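Local coordinates for subtilisin-like protein (PDB 3ZXY) that is the subtilisin-like protease domain of PatA and probably acts as a serine endopeptidase in the processing of patellamides, at residues A[10-15]-A[58-63]; A[90-95]-A[123-128]; A[109-114]-A[153-158]; A[147-152]-A[176-181]; A[164-169]-A[208-213]. The protein carries 1 engineered substitution. All coordinates share one frame; numbering follows the deposited sequence. Where two conformers were deposited one is given.

Contact 1 of 5, residues A[10-15]-A[58-63]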
# COMPACT_ATOMS: atom_id res chain seq x y z
N ILE A 10 -7.51 1.35 13.65
CA ILE A 10 -6.41 0.96 12.76
C ILE A 10 -6.00 2.15 11.91
O ILE A 10 -6.84 2.75 11.24
CB ILE A 10 -6.81 -0.24 11.88
CG1 ILE A 10 -7.16 -1.43 12.78
CG2 ILE A 10 -5.71 -0.60 10.88
CD1 ILE A 10 -6.07 -1.87 13.75
N ARG A 11 -4.71 2.45 11.93
CA ARG A 11 -4.15 3.60 11.22
C ARG A 11 -3.33 3.17 10.02
O ARG A 11 -2.40 2.37 10.15
CB ARG A 11 -3.30 4.43 12.18
CG ARG A 11 -4.13 5.02 13.31
CD ARG A 11 -3.27 5.60 14.43
NE ARG A 11 -2.70 4.58 15.32
CZ ARG A 11 -3.31 3.97 16.33
NH1 ARG A 11 -4.59 4.21 16.66
NH2 ARG A 11 -2.62 3.08 17.05
N VAL A 12 -3.69 3.71 8.87
CA VAL A 12 -3.02 3.40 7.61
C VAL A 12 -2.42 4.70 7.09
O VAL A 12 -3.14 5.67 6.87
CB VAL A 12 -4.01 2.87 6.57
CG1 VAL A 12 -3.30 2.52 5.27
CG2 VAL A 12 -4.79 1.68 7.12
N ALA A 13 -1.10 4.71 6.92
CA ALA A 13 -0.40 5.88 6.38
C ALA A 13 -0.20 5.72 4.88
O ALA A 13 0.14 4.62 4.42
CB ALA A 13 0.94 6.05 7.06
N ILE A 14 -0.44 6.80 4.15
CA ILE A 14 -0.21 6.86 2.71
C ILE A 14 0.99 7.79 2.53
O ILE A 14 0.90 8.98 2.80
CB ILE A 14 -1.42 7.48 1.97
CG1 ILE A 14 -2.71 6.73 2.29
CG2 ILE A 14 -1.15 7.54 0.46
CD1 ILE A 14 -2.72 5.28 1.85
N LEU A 15 2.10 7.24 2.05
CA LEU A 15 3.30 8.01 1.76
C LEU A 15 3.35 8.12 0.25
O LEU A 15 3.79 7.21 -0.44
CB LEU A 15 4.55 7.30 2.30
CG LEU A 15 4.85 7.54 3.78
CD1 LEU A 15 3.70 7.19 4.71
CD2 LEU A 15 6.11 6.76 4.14
N ILE A 58 -8.32 4.64 -3.23
CA ILE A 58 -8.50 3.19 -3.29
C ILE A 58 -8.78 2.61 -1.91
O ILE A 58 -9.55 1.65 -1.77
CB ILE A 58 -7.29 2.51 -3.98
CG1 ILE A 58 -7.29 2.83 -5.47
CG2 ILE A 58 -7.31 0.99 -3.78
CD1 ILE A 58 -5.94 2.58 -6.13
N ILE A 59 -8.15 3.19 -0.90
CA ILE A 59 -8.32 2.74 0.49
C ILE A 59 -9.45 3.49 1.18
O ILE A 59 -10.31 2.88 1.81
CB ILE A 59 -7.01 2.90 1.29
CG1 ILE A 59 -5.88 2.13 0.59
CG2 ILE A 59 -7.18 2.45 2.75
CD1 ILE A 59 -4.50 2.37 1.17
N PHE A 60 -9.47 4.82 1.06
CA PHE A 60 -10.34 5.65 1.90
C PHE A 60 -11.56 6.25 1.23
O PHE A 60 -12.34 6.94 1.89
CB PHE A 60 -9.52 6.77 2.55
CG PHE A 60 -8.44 6.26 3.47
CD1 PHE A 60 -8.79 5.67 4.69
CD2 PHE A 60 -7.11 6.37 3.12
CE1 PHE A 60 -7.81 5.18 5.54
CE2 PHE A 60 -6.13 5.87 3.98
CZ PHE A 60 -6.49 5.28 5.16
N GLY A 61 -11.74 6.01 -0.06
CA GLY A 61 -12.97 6.46 -0.72
C GLY A 61 -14.19 5.91 -0.00
O GLY A 61 -14.19 4.77 0.46
N GLN A 62 -15.23 6.72 0.10
CA GLN A 62 -16.35 6.36 0.95
C GLN A 62 -17.46 5.64 0.19
O GLN A 62 -17.60 5.78 -1.02
CB GLN A 62 -16.86 7.60 1.66
CG GLN A 62 -15.82 8.21 2.58
CD GLN A 62 -15.54 7.36 3.80
OE1 GLN A 62 -16.45 7.05 4.57
NE2 GLN A 62 -14.27 6.98 3.98
N PRO A 63 -18.24 4.83 0.91
CA PRO A 63 -19.31 4.10 0.23
C PRO A 63 -20.30 5.04 -0.44
O PRO A 63 -20.60 6.11 0.09
CB PRO A 63 -20.00 3.35 1.38
CG PRO A 63 -18.96 3.20 2.42
CD PRO A 63 -18.12 4.45 2.33
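Ile14 and Ile59 meet tip to tip, their CD1 methyls 3.5 Å apart, which is tight for two carbons. Next to them the ring of Phe60 brings its far end to the strand: CZ lies 3.7 Å from CB of Val12, and CE2 lies 3.9 Å from CG1 of Ile14. Both strand residues stand at the rim of this ring, with Ile14 CG1 in its plane, and the Ile14 and Phe60 side chains run antiparallel alongside one another. One face of the ring is taken by its own neighbour, since CG2 of Ile59 sits 3.7 Å above the plane, over the centre. Ile59 can serve both ways because its CG2 is anti to the backbone N (CG1 at chi1 -57°), while the extended CG1-CD1 arm runs on to Ile14.

Farther out, Val12 and Ile14 are alternate residues of strand 11-16 and turn their CB atoms to the same helix. Gly61 leaves helical geometry directly after Phe60, and NE2 of Gln62 folds back to donate to Phe60 O at 2.8 Å, also bonding Pro72 O. Strands 75-80 and 108-111 flank the strand, and Val12 also touches Ala222 of helix 210-230. This is helix-on-sheet packing in the parallel alpha/beta core of a subtilase, directly before Asp16, the predicted charge-relay aspartate.

Contact 2 of 5, residues A[90-95]-A[123-128]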
# COMPACT_ATOMS: atom_id res chain seq x y z
N THR A 90 14.39 11.40 -2.75
CA THR A 90 15.47 10.47 -2.46
C THR A 90 15.03 9.39 -1.47
O THR A 90 13.96 9.47 -0.87
CB THR A 90 16.66 11.21 -1.82
OG1 THR A 90 16.26 11.79 -0.58
CG2 THR A 90 17.20 12.32 -2.75
N GLN A 91 15.88 8.39 -1.31
CA GLN A 91 15.63 7.36 -0.29
C GLN A 91 15.63 7.97 1.11
O GLN A 91 14.93 7.47 1.98
CB GLN A 91 16.67 6.25 -0.40
CG GLN A 91 16.48 5.40 -1.65
CD GLN A 91 17.41 4.20 -1.69
OE1 GLN A 91 17.79 3.66 -0.64
NE2 GLN A 91 17.79 3.79 -2.89
N LEU A 92 16.38 9.04 1.32
CA LEU A 92 16.36 9.75 2.60
C LEU A 92 15.00 10.41 2.84
O LEU A 92 14.49 10.39 3.95
CB LEU A 92 17.49 10.79 2.68
CG LEU A 92 17.50 11.71 3.91
CD1 LEU A 92 17.58 10.90 5.21
CD2 LEU A 92 18.62 12.74 3.85
N ASP A 93 14.43 11.00 1.79
CA ASP A 93 13.08 11.59 1.89
C ASP A 93 12.04 10.52 2.24
O ASP A 93 11.12 10.77 3.02
CB ASP A 93 12.66 12.26 0.57
CG ASP A 93 13.53 13.45 0.19
OD1 ASP A 93 14.00 14.21 1.08
OD2 ASP A 93 13.75 13.64 -1.03
N LEU A 94 12.16 9.36 1.62
CA LEU A 94 11.31 8.21 1.94
C LEU A 94 11.48 7.83 3.39
O LEU A 94 10.49 7.61 4.11
CB LEU A 94 11.65 6.97 1.09
CG LEU A 94 11.05 6.82 -0.30
CD1 LEU A 94 11.58 5.54 -0.96
CD2 LEU A 94 9.55 6.79 -0.18
N ALA A 95 12.73 7.74 3.83
CA ALA A 95 13.01 7.33 5.22
C ALA A 95 12.37 8.30 6.21
O ALA A 95 11.81 7.88 7.22
CB ALA A 95 14.52 7.23 5.47
N ASP A 123 20.05 2.66 0.59
CA ASP A 123 20.81 3.59 1.42
C ASP A 123 20.55 3.26 2.88
O ASP A 123 19.45 2.79 3.25
CB ASP A 123 20.39 5.03 1.13
CG ASP A 123 20.79 5.49 -0.28
OD1 ASP A 123 21.87 5.08 -0.80
OD2 ASP A 123 20.02 6.28 -0.88
N GLY A 124 21.55 3.51 3.72
CA GLY A 124 21.47 3.18 5.12
C GLY A 124 20.29 3.84 5.83
O GLY A 124 19.71 3.24 6.73
N TRP A 125 19.94 5.06 5.43
CA TRP A 125 18.82 5.77 6.07
C TRP A 125 17.54 5.01 5.84
O TRP A 125 16.69 4.92 6.75
CB TRP A 125 18.62 7.17 5.50
CG TRP A 125 19.76 8.11 5.66
CD1 TRP A 125 20.61 8.60 4.67
CD2 TRP A 125 20.22 8.75 6.90
NE1 TRP A 125 21.53 9.46 5.19
CE2 TRP A 125 21.36 9.60 6.53
CE3 TRP A 125 19.82 8.71 8.24
CZ2 TRP A 125 22.05 10.36 7.46
CZ3 TRP A 125 20.53 9.48 9.17
CH2 TRP A 125 21.62 10.29 8.79
N LEU A 126 17.35 4.50 4.62
CA LEU A 126 16.14 3.77 4.29
C LEU A 126 16.14 2.40 4.97
O LEU A 126 15.11 1.99 5.50
CB LEU A 126 15.95 3.62 2.76
CG LEU A 126 14.67 2.91 2.32
CD1 LEU A 126 13.42 3.59 2.88
CD2 LEU A 126 14.60 2.88 0.80
N GLU A 127 17.29 1.73 4.99
CA GLU A 127 17.41 0.45 5.70
C GLU A 127 17.00 0.62 7.16
O GLU A 127 16.28 -0.20 7.72
CB GLU A 127 18.84 -0.08 5.63
CG GLU A 127 19.22 -0.66 4.27
CD GLU A 127 20.65 -1.17 4.23
OE1 GLU A 127 21.52 -0.62 4.93
OE2 GLU A 127 20.90 -2.14 3.48
N ASN A 128 17.45 1.71 7.77
CA ASN A 128 17.18 1.98 9.18
C ASN A 128 15.71 2.26 9.42
O ASN A 128 15.15 1.84 10.43
CB ASN A 128 18.00 3.18 9.67
CG ASN A 128 19.48 2.85 9.86
OD1 ASN A 128 19.90 1.70 9.71
ND2 ASN A 128 20.26 3.86 10.19
O HOH W 1 18.99 9.22 -0.11
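Gln91 lies across Asp123 at about a right angle and can be followed outward atom by atom. Its CB comes within 3.4 Å of Asp123 OD2 and also lies near CD2 of Leu126. CG, held anti to the carbonyl carbon (chi1 -70°), passes between the same two groups. From there the chain is extended, and CD arrives beside the Asp123 carboxylate, so that amide and carboxylate stack with their planes 29° apart. At the tip, OE1 accepts from Asp123 N at 2.8 Å in a fairly straight bond, the donor tilted out of the carbonyl plane; CD2 of Leu126 packs against the same oxygen. NE2 turns to Glu115 OE1.

On the outer side of the helix pair, Leu92 and Trp125 run side by side. Leu92 CD1 sits over one face of the indole in a CH-pi contact, 3.7 Å from the centroid of the five-membered ring. Farther along, Ala95 CB presses on Trp125 O at 3.4 Å, where the CA atoms of Ala95 and Leu126 come within 4.8 Å. A water joins Leu92 N to Asp123 OD2, and Thr90 and Asp93 form a capping box at the start of helix 91-103.

The short helical segments run 24° apart with their amino ends side by side, and the amide oxygen of one helix receives the N-H of the residue that precedes the other. The carboxylate of Asp123, beside both ends, would probably be favoured by their dipoles.

Contact 3 of 5, residues A[109-114]-A[153-158]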
# COMPACT_ATOMS: atom_id res chain seq x y z
N ILE A 109 1.95 1.11 6.45
CA ILE A 109 2.52 2.22 5.66
C ILE A 109 2.49 1.77 4.20
O ILE A 109 3.16 0.82 3.82
CB ILE A 109 3.96 2.55 6.12
CG1 ILE A 109 3.94 3.03 7.57
CG2 ILE A 109 4.59 3.62 5.22
CD1 ILE A 109 5.32 3.29 8.16
N ASN A 110 1.68 2.45 3.41
CA ASN A 110 1.59 2.19 1.96
C ASN A 110 2.60 3.05 1.24
O ASN A 110 2.55 4.27 1.34
CB ASN A 110 0.17 2.53 1.47
CG ASN A 110 -0.06 2.19 0.01
OD1 ASN A 110 -0.63 1.14 -0.31
ND2 ASN A 110 0.41 3.05 -0.91
N ILE A 111 3.51 2.41 0.50
CA ILE A 111 4.47 3.16 -0.34
C ILE A 111 4.34 2.65 -1.78
O ILE A 111 4.95 1.65 -2.17
CB ILE A 111 5.91 3.00 0.16
CG1 ILE A 111 6.02 3.45 1.62
CG2 ILE A 111 6.87 3.79 -0.73
CD1 ILE A 111 7.43 3.38 2.18
N SER A 112 3.55 3.36 -2.55
CA SER A 112 3.33 3.05 -3.96
C SER A 112 4.43 3.70 -4.77
O SER A 112 4.17 4.57 -5.62
CB SER A 112 1.98 3.56 -4.42
OG SER A 112 0.93 2.78 -3.86
N GLY A 113 5.66 3.33 -4.48
CA GLY A 113 6.81 3.89 -5.18
C GLY A 113 8.06 3.17 -4.75
O GLY A 113 8.00 2.28 -3.91
N GLY A 114 9.19 3.59 -5.30
CA GLY A 114 10.46 2.96 -4.99
C GLY A 114 11.49 3.30 -6.04
O GLY A 114 11.26 4.18 -6.87
N HIS A 153 12.86 -3.41 -6.71
CA HIS A 153 12.82 -2.04 -6.21
C HIS A 153 12.96 -2.09 -4.70
O HIS A 153 12.57 -3.07 -4.06
CB HIS A 153 11.49 -1.35 -6.53
CG HIS A 153 11.36 -0.85 -7.95
ND1 HIS A 153 10.59 0.21 -8.27
CD2 HIS A 153 11.92 -1.31 -9.13
CE1 HIS A 153 10.63 0.40 -9.60
NE2 HIS A 153 11.48 -0.49 -10.13
N VAL A 154 13.50 -1.01 -4.15
CA VAL A 154 13.43 -0.72 -2.73
C VAL A 154 12.45 0.44 -2.54
O VAL A 154 12.40 1.37 -3.35
CB VAL A 154 14.82 -0.43 -2.13
CG1 VAL A 154 15.70 -1.67 -2.23
CG2 VAL A 154 15.51 0.77 -2.79
N PRO A 155 11.67 0.40 -1.46
CA PRO A 155 11.73 -0.52 -0.32
C PRO A 155 11.07 -1.89 -0.46
O PRO A 155 11.15 -2.69 0.47
CB PRO A 155 11.04 0.27 0.78
CG PRO A 155 10.04 1.10 0.08
CD PRO A 155 10.74 1.52 -1.19
N ALA A 156 10.41 -2.17 -1.58
CA ALA A 156 9.71 -3.44 -1.74
C ALA A 156 10.55 -4.68 -1.40
O ALA A 156 10.00 -5.65 -0.87
CB ALA A 156 9.16 -3.57 -3.15
N ALA A 157 11.85 -4.66 -1.72
CA ALA A 157 12.73 -5.80 -1.50
C ALA A 157 13.34 -5.92 -0.09
O ALA A 157 14.10 -6.85 0.20
CB ALA A 157 13.87 -5.79 -2.54
N LEU A 158 13.03 -4.97 0.79
CA LEU A 158 13.73 -4.88 2.07
C LEU A 158 13.09 -5.78 3.13
O LEU A 158 11.97 -6.24 2.96
CB LEU A 158 13.81 -3.43 2.52
CG LEU A 158 14.67 -2.53 1.62
CD1 LEU A 158 14.70 -1.11 2.18
CD2 LEU A 158 16.09 -3.06 1.48
O HOH W 2 9.22 -0.30 -3.62
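Ile111 reaches Pro155 where strand 108-111 of the central parallel subtilase sheet runs out into a glycine-containing loop. Its CG1 is anti to the carbonyl carbon (chi1 -56°) and CD1 continues in an extended line, which carries the terminal methyl to 4.1 Å from Pro155 CG. The proline ring crosses the isoleucine obliquely. A cis peptide precedes Pro155, which opens the type I turn running to Leu158.

Beyond Ile111, Ser112 centres an inverse gamma turn, and its OG accepts from Asn110 ND2 at 3.0 Å. With Asn110 CG anti to the backbone N (chi1 -176°) the amide is carried toward Ser112, and chi2 (99°) turns it so that OG lies in its plane. Ser112 OG also bonds the backbone O of Ala211, the engineered residue at the predicted nucleophile position, while Asn110 OD1 goes to Ser218.

His153 stands with its imidazole oblique to Gly114, ND1 3.9 Å from Gly114 C, and its NE2 is taken by Asn147. Gly114 lies directly against Val154, its CA 3.0 Å from Val154 O. A water bridges the two loops, donating to Gly113 O at 2.9 Å and accepting from Ala156 N at 3.0 Å.

Contact 4 of 5, residues A[147-152]-A[176-181]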
# COMPACT_ATOMS: atom_id res chain seq x y z
N ASN A 147 8.80 -2.47 -14.28
CA ASN A 147 9.76 -2.69 -15.36
C ASN A 147 9.51 -4.01 -16.10
O ASN A 147 9.78 -4.13 -17.31
CB ASN A 147 11.21 -2.64 -14.84
CG ASN A 147 11.48 -1.44 -13.94
OD1 ASN A 147 10.99 -1.39 -12.79
ND2 ASN A 147 12.24 -0.46 -14.46
N GLY A 148 9.05 -5.01 -15.37
CA GLY A 148 8.80 -6.32 -15.94
C GLY A 148 10.01 -7.23 -15.96
O GLY A 148 10.02 -8.23 -16.67
N CYS A 149 11.00 -6.89 -15.15
CA CYS A 149 12.27 -7.60 -15.13
C CYS A 149 12.43 -8.47 -13.91
O CYS A 149 11.70 -8.34 -12.93
CB CYS A 149 13.49 -6.65 -15.18
SG CYS A 149 13.57 -5.10 -14.24
N ASP A 150 13.42 -9.35 -14.00
CA ASP A 150 13.88 -10.16 -12.88
C ASP A 150 14.75 -9.22 -12.05
O ASP A 150 15.99 -9.30 -12.08
CB ASP A 150 14.68 -11.34 -13.45
CG ASP A 150 15.24 -12.26 -12.39
OD1 ASP A 150 14.82 -12.13 -11.22
OD2 ASP A 150 16.10 -13.09 -12.74
N CYS A 151 14.08 -8.30 -11.39
CA CYS A 151 14.72 -7.21 -10.69
C CYS A 151 13.88 -6.77 -9.52
O CYS A 151 12.74 -7.20 -9.33
CB CYS A 151 14.91 -6.02 -11.62
SG CYS A 151 13.34 -5.32 -12.18
N LEU A 152 14.48 -5.88 -8.74
CA LEU A 152 13.91 -5.46 -7.46
C LEU A 152 13.93 -3.95 -7.29
O LEU A 152 14.95 -3.31 -7.61
CB LEU A 152 14.75 -6.07 -6.34
CG LEU A 152 14.89 -7.60 -6.29
CD1 LEU A 152 15.99 -8.03 -5.31
CD2 LEU A 152 13.54 -8.22 -5.94
N PHE A 176 4.21 -5.93 -17.23
CA PHE A 176 4.89 -4.77 -16.64
C PHE A 176 4.77 -4.80 -15.12
O PHE A 176 4.14 -3.95 -14.48
CB PHE A 176 4.36 -3.48 -17.28
CG PHE A 176 4.65 -3.41 -18.75
CD1 PHE A 176 5.95 -3.47 -19.21
CD2 PHE A 176 3.62 -3.35 -19.69
CE1 PHE A 176 6.24 -3.43 -20.56
CE2 PHE A 176 3.90 -3.30 -21.03
CZ PHE A 176 5.21 -3.35 -21.47
N SER A 177 5.41 -5.81 -14.55
CA SER A 177 5.42 -6.01 -13.11
C SER A 177 6.68 -6.81 -12.78
O SER A 177 6.95 -7.84 -13.40
CB SER A 177 4.14 -6.74 -12.67
OG SER A 177 4.01 -6.72 -11.25
N ASN A 178 7.47 -6.34 -11.82
CA ASN A 178 8.78 -6.95 -11.53
C ASN A 178 8.69 -8.24 -10.74
O ASN A 178 7.78 -8.41 -9.93
CB ASN A 178 9.66 -5.96 -10.78
CG ASN A 178 10.09 -4.80 -11.63
OD1 ASN A 178 10.25 -4.94 -12.84
ND2 ASN A 178 10.31 -3.64 -11.02
N TRP A 179 9.66 -9.11 -10.93
CA TRP A 179 9.61 -10.47 -10.38
C TRP A 179 10.96 -10.98 -9.91
O TRP A 179 11.26 -12.16 -9.97
CB TRP A 179 8.97 -11.41 -11.42
CG TRP A 179 9.59 -11.34 -12.79
CD1 TRP A 179 9.36 -10.38 -13.77
CD2 TRP A 179 10.54 -12.28 -13.39
NE1 TRP A 179 10.09 -10.66 -14.89
CE2 TRP A 179 10.82 -11.78 -14.73
CE3 TRP A 179 11.16 -13.45 -12.96
CZ2 TRP A 179 11.69 -12.44 -15.58
CZ3 TRP A 179 12.03 -14.10 -13.83
CH2 TRP A 179 12.28 -13.61 -15.13
N GLY A 180 11.77 -10.07 -9.38
CA GLY A 180 13.07 -10.44 -8.82
C GLY A 180 12.96 -11.43 -7.67
O GLY A 180 11.89 -11.58 -7.08
N SER A 181 14.07 -12.06 -7.34
CA SER A 181 14.05 -13.25 -6.45
C SER A 181 13.40 -13.00 -5.10
O SER A 181 12.65 -13.82 -4.61
CB SER A 181 15.44 -13.83 -6.22
OG SER A 181 16.29 -12.86 -5.66
O HOH W 3 16.23 -11.68 -9.07
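Asn178 OD1 is gripped by two successive backbone N-H groups, a weak, bent bond from Gly148 N at 2.8 Å and a straighter one from Cys149 N at 3.1 Å. The side chain thus plugs the loop 147-152, which is pinched by a disulfide between Cys149 and Cys151 and turned at Asp150, the centre of an inverse gamma turn. This loop and 176-181 lie along each other at the edge of the subtilase domain. The other end of the Asn178 amide is held as well: ND2 donates nearly linearly to Asn147 OD1 at 2.9 Å, with the acceptor in its amide plane, and also to Ala144 O. With both ends used, the amide's flip is settled. Cys151 SG packs close against it, 3.2 Å from OD1.

The indole of Trp179 lies flat against the disulfide loop. Its CG is wedged between backbone N and carbonyl carbon (chi1 51°), which swings the ring back against residues 148-150. NE1 donates to Gly148 O at 3.0 Å, reaching that oxygen from above its carbonyl plane, while the peptide joining Cys149 to Asp150 lies over one face, toward its rim. Asp150 CB rests over the six-membered ring, 3.7 Å from its centroid, and the carboxylate is nearly parallel to the indole. Arg260, Arg261 and Leu263 also touch Trp179.

Backbone bonds from Trp179 N to Cys149 O and, weakly, from Gly180 N to Cys151 O complete the pairing. Past them, a water donates to Asp150 OD1 at 2.6 Å and accepts from Ser181 N.

Contact 5 of 5, residues A[164-169]-A[208-213]. Engineered in segment 208-213: Ala211 (natural residue Ser).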
# COMPACT_ATOMS: atom_id res chain seq x y z
N VAL A 164 4.26 -5.80 -3.62
CA VAL A 164 3.04 -6.03 -4.36
C VAL A 164 3.27 -5.84 -5.85
O VAL A 164 3.67 -4.76 -6.31
CB VAL A 164 1.89 -5.11 -3.89
CG1 VAL A 164 0.60 -5.41 -4.64
CG2 VAL A 164 1.69 -5.20 -2.37
N GLY A 165 3.02 -6.91 -6.59
CA GLY A 165 2.98 -6.88 -8.06
C GLY A 165 1.56 -6.80 -8.57
O GLY A 165 0.61 -6.87 -7.80
N ALA A 166 1.43 -6.68 -9.90
CA ALA A 166 0.14 -6.47 -10.55
C ALA A 166 -0.29 -7.66 -11.39
O ALA A 166 0.51 -8.22 -12.15
CB ALA A 166 0.19 -5.20 -11.42
N MET A 167 -1.57 -8.01 -11.26
CA MET A 167 -2.19 -9.03 -12.09
C MET A 167 -3.42 -8.43 -12.77
O MET A 167 -3.95 -7.38 -12.36
CB MET A 167 -2.55 -10.28 -11.29
CG MET A 167 -3.46 -10.02 -10.13
SD MET A 167 -3.94 -11.61 -9.40
CE MET A 167 -4.91 -11.05 -8.00
N ASP A 168 -3.86 -9.09 -13.83
CA ASP A 168 -5.09 -8.71 -14.52
C ASP A 168 -6.29 -9.36 -13.84
O ASP A 168 -6.15 -10.06 -12.84
CB ASP A 168 -5.01 -9.02 -16.02
CG ASP A 168 -4.95 -10.51 -16.35
OD1 ASP A 168 -5.33 -11.37 -15.53
OD2 ASP A 168 -4.51 -10.81 -17.48
N ASP A 169 -7.48 -9.11 -14.38
CA ASP A 169 -8.71 -9.59 -13.75
C ASP A 169 -8.92 -11.10 -13.90
O ASP A 169 -9.85 -11.65 -13.30
CB ASP A 169 -9.93 -8.82 -14.28
CG ASP A 169 -10.00 -7.39 -13.74
OD1 ASP A 169 -9.24 -7.05 -12.79
OD2 ASP A 169 -10.82 -6.61 -14.26
N SER A 208 -3.32 1.91 -14.28
CA SER A 208 -2.71 0.59 -14.18
C SER A 208 -1.29 0.71 -13.66
O SER A 208 -0.59 1.70 -13.93
CB SER A 208 -2.70 -0.12 -15.52
OG SER A 208 -4.02 -0.19 -16.08
N GLY A 209 -0.88 -0.30 -12.91
CA GLY A 209 0.48 -0.36 -12.42
C GLY A 209 0.56 -0.93 -11.02
O GLY A 209 -0.44 -1.02 -10.30
N THR A 210 1.77 -1.29 -10.61
CA THR A 210 1.97 -1.80 -9.26
C THR A 210 1.64 -0.76 -8.19
O THR A 210 1.30 -1.14 -7.08
CB THR A 210 3.38 -2.39 -9.03
OG1 THR A 210 4.39 -1.38 -9.18
CG2 THR A 210 3.66 -3.54 -10.01
N ALA A 211 1.74 0.53 -8.53
CA ALA A 211 1.35 1.59 -7.58
C ALA A 211 -0.10 1.52 -7.15
O ALA A 211 -0.45 2.05 -6.10
CB ALA A 211 1.63 2.96 -8.17
N PHE A 212 -0.95 0.94 -7.98
CA PHE A 212 -2.39 0.89 -7.72
C PHE A 212 -2.83 -0.45 -7.14
O PHE A 212 -3.81 -0.52 -6.39
CB PHE A 212 -3.14 1.34 -8.98
CG PHE A 212 -2.58 2.60 -9.52
CD1 PHE A 212 -2.68 3.77 -8.78
CD2 PHE A 212 -1.81 2.60 -10.66
CE1 PHE A 212 -2.09 4.94 -9.22
CE2 PHE A 212 -1.21 3.76 -11.10
CZ PHE A 212 -1.36 4.93 -10.39
N ALA A 213 -2.06 -1.48 -7.42
CA ALA A 213 -2.22 -2.79 -6.75
C ALA A 213 -1.84 -2.70 -5.28
O ALA A 213 -2.47 -3.32 -4.42
CB ALA A 213 -1.35 -3.84 -7.46
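Val164 and Ala213 supply the closer apolar pair, with CG1 of the valine 3.8 Å from CB of the alanine. The valine's CG1 is anti to its backbone N (chi1 -177°), a setting that lays this methyl against the helix, where it also meets Ala213 C and O. Ala166 CB, two residues on and turned to the same side, is a looser neighbour of Ala213 CB at 4.5 Å. Its nearer partner is the Thr210 methyl, CG2, at 4.1 Å.

Contacts of side-chain carbon with backbone fill the rest. Thr210 CB lies 3.6 Å from Val164 O, and its CG2 spreads over Gly165 CA and Ala166 N. Ala213 CB sits at the same distance, 3.6 Å, from Gly165 O. The small residues allow helix 210-230 to come close, the CA atoms of Ala166 and Thr210 being 5.2 Å apart.

This is the start of the long subtilase helix that carries the predicted nucleophile position, packed on strand 162-167 of the parallel sheet. That position is here the engineered Ala211, a serine in the natural protein; its CB points away from the strand and touches His51.

Polar bonds do not cross between the segments but surround them. Gly209, at the N-cap, has positive phi (143°), which glycine tolerates readily, and its O receives Phe212 N. Thr210 has OG1 between its backbone N and carbonyl carbon (chi1 63°), bonded to Gly145 N, while Thr210 N donates to Asn146 OD1. From the loop side, Ser177 OG bonds Ala166 N and packs on Thr210.

How the contacts relate
From the N terminus, contact 1 closes first, bringing the end of helix 47-60 back onto strand 11-16. Contact 2 then pairs the starts of helices 91-103 and 124-135, and contact 3 crosses it: segment 109-114 comes between the two helices in the chain, and its partner 153-158 comes after both. Contact 4 crosses contact 3 in turn, and contact 5 crosses contact 4 through segment 164-169. Strand pairing of 11-16 with 108-111 links contacts 1 and 3. Leu94 packs on Ile111 between contacts 2 and 3, and side-chain hydrogen bonds join contact 3 to contacts 4 and 5, tying the sheet's loops to the active-site helix.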